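Local coordinates for protein streptomycin 3''-adenylyltransferase (Enterococcus faecalis, PDB 6SXJ) that adenylylates the antibiotic spectinomycin from ATP at its 9-hydroxyl, releasing diphosphate and giving the bacterium resistance to spectinomycin but not to streptomycin, at residues N13-I18 and R70-K75; E172-Y177 and L243-L248. All blocks are in the same frame, centred on the assembly; numbering follows the deposited sequence.

Contact 1: residues N13-I18 and R70-K75; sequences NKVKKI and RPISKK
Lys14 and Ile72 face each other across this contact, their CA atoms 7.8 Å apart, the closest backbone approach between the helical residues 13-18 and residues 70-75, which follow helix 59-69. Three helix side chains, the neighbours Lys14 and Val15 and, a turn on, Ile18, converge on one methyl group, CD1 of Ile72. Lys14 CB stands 3.7 Å from Ile72 CD1, and Val15 CG2 lies 3.8 Å from the same methyl, both side chains slanting across the isoleucine. Ile18 arrives differently: its CD1 meets Ile72 CD1 tip to tip at 3.8 Å. The second branch of Ile72 is used too, since its CG2 sits 4.0 Å from Lys14 CD, the aliphatic chain passing it before the amine end leads away. Ile72 holds CG1 between its backbone N and carbonyl carbon (chi1 60°), and an extended chi2 of 159° carries CD1 outward to the helix. Within residues 70-75, Lys75 NZ donates to Arg70 O at 2.6 Å, bridging the segment's two ends. Ile85 of strand 85-91 touches both Val15 and Ile72, placing the contact where helix 8-23 packs beside the sheet of the nucleotidyltransferase domain. With no hydrogen bond between the segments, cohesion here is purely apolar, consistent with burial of Val15 and Ile72 while the exposed Lys14 lends only its methylenes.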
loop_
_atom_site.group_PDB
_atom_site.type_symbol
_atom_site.label_atom_id
_atom_site.label_comp_id
_atom_site.label_asym_id
_atom_site.label_seq_id
_atom_site.Cartn_x
_atom_site.Cartn_y
_atom_site.Cartn_z
ATOM N N ASN A 13 12.362 -1.497 -14.562
ATOM C CA ASN A 13 12.661 -0.797 -15.805
ATOM C C ASN A 13 11.496 -0.870 -16.782
ATOM O O ASN A 13 11.198 0.111 -17.472
ATOM C CB ASN A 13 13.921 -1.376 -16.440
ATOM C CG ASN A 13 14.599 -0.397 -17.359
ATOM O OD1 ASN A 13 14.613 -0.584 -18.577
ATOM N ND2 ASN A 13 15.159 0.668 -16.784
ATOM N N LYS A 14 10.837 -2.027 -16.872
ATOM C CA LYS A 14 9.672 -2.146 -17.743
ATOM C C LYS A 14 8.541 -1.231 -17.280
ATOM O O LYS A 14 7.831 -0.650 -18.105
ATOM C CB LYS A 14 9.196 -3.598 -17.792
ATOM C CG LYS A 14 9.562 -4.329 -19.075
ATOM C CD LYS A 14 9.949 -5.774 -18.820
ATOM C CE LYS A 14 10.577 -6.438 -20.038
ATOM N NZ LYS A 14 9.648 -6.397 -21.241
ATOM N N VAL A 15 8.372 -1.073 -15.965
ATOM C CA VAL A 15 7.342 -0.165 -15.463
ATOM C C VAL A 15 7.636 1.263 -15.899
ATOM O O VAL A 15 6.732 1.999 -16.315
ATOM C CB VAL A 15 7.226 -0.269 -13.929
ATOM C CG1 VAL A 15 6.315 0.846 -13.384
ATOM C CG2 VAL A 15 6.697 -1.646 -13.522
ATOM N N LYS A 16 8.906 1.677 -15.812
ATOM C CA LYS A 16 9.277 3.037 -16.199
ATOM C C LYS A 16 8.978 3.292 -17.668
ATOM O O LYS A 16 8.483 4.364 -18.037
ATOM C CB LYS A 16 10.760 3.280 -15.922
ATOM C CG LYS A 16 11.196 3.018 -14.493
ATOM C CD LYS A 16 12.723 2.882 -14.397
ATOM C CE LYS A 16 13.449 4.011 -15.109
ATOM N NZ LYS A 16 14.940 3.908 -14.942
ATOM N N LYS A 17 9.280 2.321 -18.524
ATOM C CA LYS A 17 9.101 2.526 -19.956
ATOM C C LYS A 17 7.632 2.448 -20.344
ATOM O O LYS A 17 7.174 3.213 -21.203
ATOM C CB LYS A 17 9.940 1.510 -20.724
ATOM C CG LYS A 17 11.452 1.719 -20.501
ATOM C CD LYS A 17 12.278 0.541 -20.985
ATOM C CE LYS A 17 13.764 0.897 -21.073
ATOM N NZ LYS A 17 14.032 2.010 -22.027
ATOM N N ILE A 18 6.874 1.554 -19.704
ATOM C CA ILE A 18 5.428 1.537 -19.922
ATOM C C ILE A 18 4.860 2.924 -19.682
ATOM O O ILE A 18 4.195 3.511 -20.546
ATOM C CB ILE A 18 4.748 0.497 -19.015
ATOM C CG1 ILE A 18 5.042 -0.916 -19.517
ATOM C CG2 ILE A 18 3.230 0.742 -18.972
ATOM C CD1 ILE A 18 4.978 -1.960 -18.428
ATOM N N ARG A 70 0.288 -6.144 -16.285
ATOM C CA ARG A 70 -0.082 -7.452 -15.760
ATOM C C ARG A 70 0.952 -8.533 -16.031
ATOM O O ARG A 70 1.206 -9.343 -15.121
ATOM C CB ARG A 70 -1.447 -7.860 -16.335
ATOM C CG ARG A 70 -1.778 -9.337 -16.179
ATOM C CD ARG A 70 -3.259 -9.602 -16.440
ATOM N NE ARG A 70 -3.729 -8.877 -17.616
ATOM C CZ ARG A 70 -4.962 -8.409 -17.768
ATOM N NH1 ARG A 70 -5.862 -8.589 -16.813
ATOM N NH2 ARG A 70 -5.296 -7.766 -18.879
ATOM N N PRO A 71 1.568 -8.621 -17.214
ATOM C CA PRO A 71 2.494 -9.738 -17.470
ATOM C C PRO A 71 3.763 -9.675 -16.644
ATOM O O PRO A 71 4.419 -10.710 -16.464
ATOM C CB PRO A 71 2.817 -9.609 -18.967
ATOM C CG PRO A 71 1.926 -8.503 -19.503
ATOM C CD PRO A 71 1.526 -7.667 -18.338
ATOM N N ILE A 72 4.138 -8.502 -16.142
ATOM C CA ILE A 72 5.422 -8.321 -15.484
ATOM C C ILE A 72 5.274 -8.210 -13.978
ATOM O O ILE A 72 6.251 -7.913 -13.283
ATOM C CB ILE A 72 6.164 -7.103 -16.050
ATOM C CG1 ILE A 72 5.349 -5.831 -15.847
ATOM C CG2 ILE A 72 6.432 -7.287 -17.532
ATOM C CD1 ILE A 72 6.189 -4.567 -15.911
ATOM N N SER A 73 4.077 -8.427 -13.451
ATOM C CA SER A 73 3.848 -8.392 -12.018
ATOM C C SER A 73 3.571 -9.801 -11.523
ATOM O O SER A 73 2.966 -10.605 -12.235
ATOM C CB SER A 73 2.670 -7.466 -11.673
ATOM O OG SER A 73 2.137 -7.733 -10.391
ATOM N N LYS A 74 3.976 -10.075 -10.283
ATOM C CA LYS A 74 3.672 -11.355 -9.668
ATOM C C LYS A 74 2.160 -11.545 -9.591
ATOM O O LYS A 74 1.406 -10.590 -9.391
ATOM C CB LYS A 74 4.270 -11.428 -8.266
ATOM C CG LYS A 74 4.099 -12.768 -7.563
ATOM C CD LYS A 74 4.339 -12.621 -6.060
ATOM C CE LYS A 74 4.315 -13.974 -5.341
ATOM N NZ LYS A 74 5.669 -14.401 -4.869
ATOM N N LYS A 75 1.719 -12.792 -9.734
ATOM C CA LYS A 75 0.330 -13.162 -9.507
ATOM C C LYS A 75 0.225 -13.928 -8.198
ATOM O O LYS A 75 1.125 -14.702 -7.844
ATOM C CB LYS A 75 -0.223 -13.999 -10.658
ATOM C CG LYS A 75 -0.765 -13.155 -11.806
ATOM C CD LYS A 75 0.345 -12.824 -12.793
ATOM C CE LYS A 75 -0.088 -11.757 -13.786
ATOM N NZ LYS A 75 -0.130 -10.409 -13.160
#

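Contact 2: residues E172-Y177 and L243-L248; sequences ELIDNY and LTINYL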
loop_
_atom_site.group_PDB
_atom_site.type_symbol
_atom_site.label_atom_id
_atom_site.label_comp_id
_atom_site.label_asym_id
_atom_site.label_seq_id
_atom_site.Cartn_x
_atom_site.Cartn_y
_atom_site.Cartn_z
ATOM N N GLU A 172 -13.319 -0.284 9.556
ATOM C CA GLU A 172 -13.781 -1.337 8.665
ATOM C C GLU A 172 -12.908 -2.579 8.753
ATOM O O GLU A 172 -13.378 -3.675 8.430
ATOM C CB GLU A 172 -13.827 -0.818 7.227
ATOM C CG GLU A 172 -15.058 0.042 6.940
ATOM C CD GLU A 172 -15.168 0.435 5.487
ATOM O OE1 GLU A 172 -16.035 1.273 5.159
ATOM O OE2 GLU A 172 -14.373 -0.085 4.676
ATOM N N LEU A 173 -11.657 -2.426 9.191
ATOM C CA LEU A 173 -10.768 -3.575 9.347
ATOM C C LEU A 173 -11.285 -4.544 10.403
ATOM O O LEU A 173 -11.272 -5.764 10.199
ATOM C CB LEU A 173 -9.374 -3.087 9.725
ATOM C CG LEU A 173 -8.180 -4.002 9.489
ATOM C CD1 LEU A 173 -6.982 -3.176 9.062
ATOM C CD2 LEU A 173 -7.881 -4.777 10.750
ATOM N N ILE A 174 -11.762 -4.027 11.534
ATOM C CA ILE A 174 -12.276 -4.888 12.591
ATOM C C ILE A 174 -13.502 -5.664 12.132
ATOM O O ILE A 174 -13.839 -6.695 12.723
ATOM C CB ILE A 174 -12.609 -4.062 13.853
ATOM C CG1 ILE A 174 -13.436 -2.826 13.487
ATOM C CG2 ILE A 174 -11.336 -3.651 14.574
ATOM C CD1 ILE A 174 -14.939 -3.028 13.606
ATOM N N ASP A 175 -14.189 -5.184 11.096
ATOM C CA ASP A 175 -15.398 -5.831 10.603
ATOM C C ASP A 175 -15.127 -6.788 9.453
ATOM O O ASP A 175 -16.045 -7.503 9.030
ATOM C CB ASP A 175 -16.414 -4.770 10.157
ATOM C CG ASP A 175 -17.845 -5.177 10.447
ATOM O OD1 ASP A 175 -18.056 -6.068 11.298
ATOM O OD2 ASP A 175 -18.761 -4.602 9.824
ATOM N N ASN A 176 -13.886 -6.847 8.975
ATOM C CA ASN A 176 -13.544 -7.576 7.766
ATOM C C ASN A 176 -12.203 -8.264 7.900
ATOM O O ASN A 176 -11.372 -8.250 6.989
ATOM C CB ASN A 176 -13.526 -6.645 6.565
ATOM C CG ASN A 176 -14.922 -6.170 6.189
ATOM O OD1 ASN A 176 -15.717 -6.818 5.461
ATOM N ND2 ASN A 176 -15.251 -5.046 6.742
ATOM N N TYR A 177 -11.979 -8.866 9.055
ATOM C CA TYR A 177 -10.786 -9.659 9.266
ATOM C C TYR A 177 -11.023 -11.135 9.007
ATOM O O TYR A 177 -10.051 -11.874 8.829
ATOM C CB TYR A 177 -10.265 -9.457 10.691
ATOM C CG TYR A 177 -11.127 -10.075 11.766
ATOM C CD1 TYR A 177 -10.912 -11.379 12.184
ATOM C CD2 TYR A 177 -12.150 -9.354 12.367
ATOM C CE1 TYR A 177 -11.689 -11.950 13.169
ATOM C CE2 TYR A 177 -12.936 -9.920 13.356
ATOM C CZ TYR A 177 -12.698 -11.219 13.751
ATOM O OH TYR A 177 -13.469 -11.792 14.733
ATOM N N LEU A 243 -10.370 -11.669 19.797
ATOM C CA LEU A 243 -9.864 -11.045 21.018
ATOM C C LEU A 243 -8.696 -10.115 20.730
ATOM O O LEU A 243 -8.628 -8.997 21.254
ATOM C CB LEU A 243 -9.450 -12.128 22.014
ATOM C CG LEU A 243 -10.534 -13.177 22.256
ATOM C CD1 LEU A 243 -10.069 -14.260 23.195
ATOM C CD2 LEU A 243 -11.787 -12.497 22.794
ATOM N N THR A 244 -7.748 -10.570 19.911
ATOM C CA THR A 244 -6.585 -9.737 19.623
ATOM C C THR A 244 -6.971 -8.531 18.778
ATOM O O THR A 244 -6.486 -7.418 19.013
ATOM C CB THR A 244 -5.509 -10.569 18.923
ATOM O OG1 THR A 244 -5.048 -11.602 19.802
ATOM C CG2 THR A 244 -4.345 -9.698 18.524
ATOM N N ILE A 245 -7.832 -8.733 17.777
ATOM C CA ILE A 245 -8.358 -7.604 17.012
ATOM C C ILE A 245 -8.943 -6.567 17.963
ATOM O O ILE A 245 -8.636 -5.369 17.881
ATOM C CB ILE A 245 -9.407 -8.093 15.996
ATOM C CG1 ILE A 245 -8.755 -8.997 14.942
ATOM C CG2 ILE A 245 -10.106 -6.917 15.330
ATOM C CD1 ILE A 245 -8.151 -8.240 13.776
ATOM N N ASN A 246 -9.806 -7.018 18.880
ATOM C CA ASN A 246 -10.377 -6.118 19.875
ATOM C C ASN A 246 -9.277 -5.450 20.689
ATOM O O ASN A 246 -9.276 -4.227 20.871
ATOM C CB ASN A 246 -11.334 -6.888 20.787
ATOM C CG ASN A 246 -12.599 -7.319 20.071
ATOM O OD1 ASN A 246 -12.925 -6.801 19.000
ATOM N ND2 ASN A 246 -13.320 -8.277 20.657
ATOM N N TYR A 247 -8.316 -6.243 21.166
ATOM C CA TYR A 247 -7.212 -5.684 21.939
ATOM C C TYR A 247 -6.460 -4.624 21.142
ATOM O O TYR A 247 -6.228 -3.508 21.626
ATOM C CB TYR A 247 -6.254 -6.797 22.362
ATOM C CG TYR A 247 -4.913 -6.261 22.813
ATOM C CD1 TYR A 247 -4.785 -5.637 24.046
ATOM C CD2 TYR A 247 -3.783 -6.356 22.001
ATOM C CE1 TYR A 247 -3.579 -5.130 24.470
ATOM C CE2 TYR A 247 -2.561 -5.854 22.423
ATOM C CZ TYR A 247 -2.469 -5.240 23.661
ATOM O OH TYR A 247 -1.270 -4.727 24.107
ATOM N N LEU A 248 -6.049 -4.964 19.918
ATOM C CA LEU A 248 -5.286 -4.022 19.107
ATOM C C LEU A 248 -6.103 -2.779 18.790
ATOM O O LEU A 248 -5.571 -1.662 18.777
ATOM C CB LEU A 248 -4.829 -4.702 17.818
ATOM C CG LEU A 248 -3.838 -5.849 18.024
ATOM C CD1 LEU A 248 -3.549 -6.581 16.731
ATOM C CD2 LEU A 248 -2.572 -5.278 18.637
#
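Apolar contacts come first: Ile245, on helix 241-253, points at the turn at the C-terminal end of helix 159-173 and accounts for every close approach between the two segments. Its CG2 methyl meets Ile174 CG2 at 3.6 Å, and the same methyl lies 4.0 Å from Ile174 CA, so it rests against the backbone as well as the branch. Ile174 and Ile245 also have the nearest CA atoms, at 6.5 Å. Ile245 keeps CG2 anti to its backbone N (chi1 -65°), which parts the two arms of the side chain: CG2 serves Ile174, whereas CG1 and CD1 go to Tyr177. On that second arm, Ile245 CD1 is 3.9 Å from Tyr177 CB.

The aromatic term is a CH-pi contact. Ile245 CG1 stands over one face of the Tyr177 ring, 4.2 Å from the centroid and 13° off the ring normal. At the ring's edge, in its plane, is the carbonyl carbon of Ile174.

Both segments belong to the all-helical C-terminal part of the aminoglycoside adenylyltransferase family, and here the chain leaves one helix of that bundle through a type I beta turn, Leu173 to Asn176. Leu173 and Tyr177 touch Ser184 of helix 181-196, so the turn is packed against two helices.

No hydrogen bond crosses between the two segments. In the turn, Glu172 O accepts from Asp175 N and also from the side chain of Asn176, whose ND2 donates at 2.9 Å. That bond is almost straight, with an N-H...O angle of 178°, and Glu172 O lies in the Asn176 amide plane. The double grip ties the last residues of the turn back to the helix. Beyond it, on helix 241-253, Thr244 OG1 is bonded to both Arg221 and His218 of helix 216-229.

From the N terminus, contact 1 closes first: helix 8-23 meets the residues after helix 59-69, and the 51 residues between include strands 27-33 and 47-53 of the mixed sheet. Contact 2 opens only later, around the C-terminal end of helix 159-173, and closes over 65 intervening residues that hold helices but no strand. The two closures run in series, neither nested nor crossed. The centres of contacts 1 and 2 are 34 Å apart, on opposite sides of the chain's centre. Contact 1 joins helix 8-23 to the loop before strand 85-91 within the nucleotidyltransferase domain; contact 2 joins helix 159-173 to helix 241-253 within the C-terminal domain.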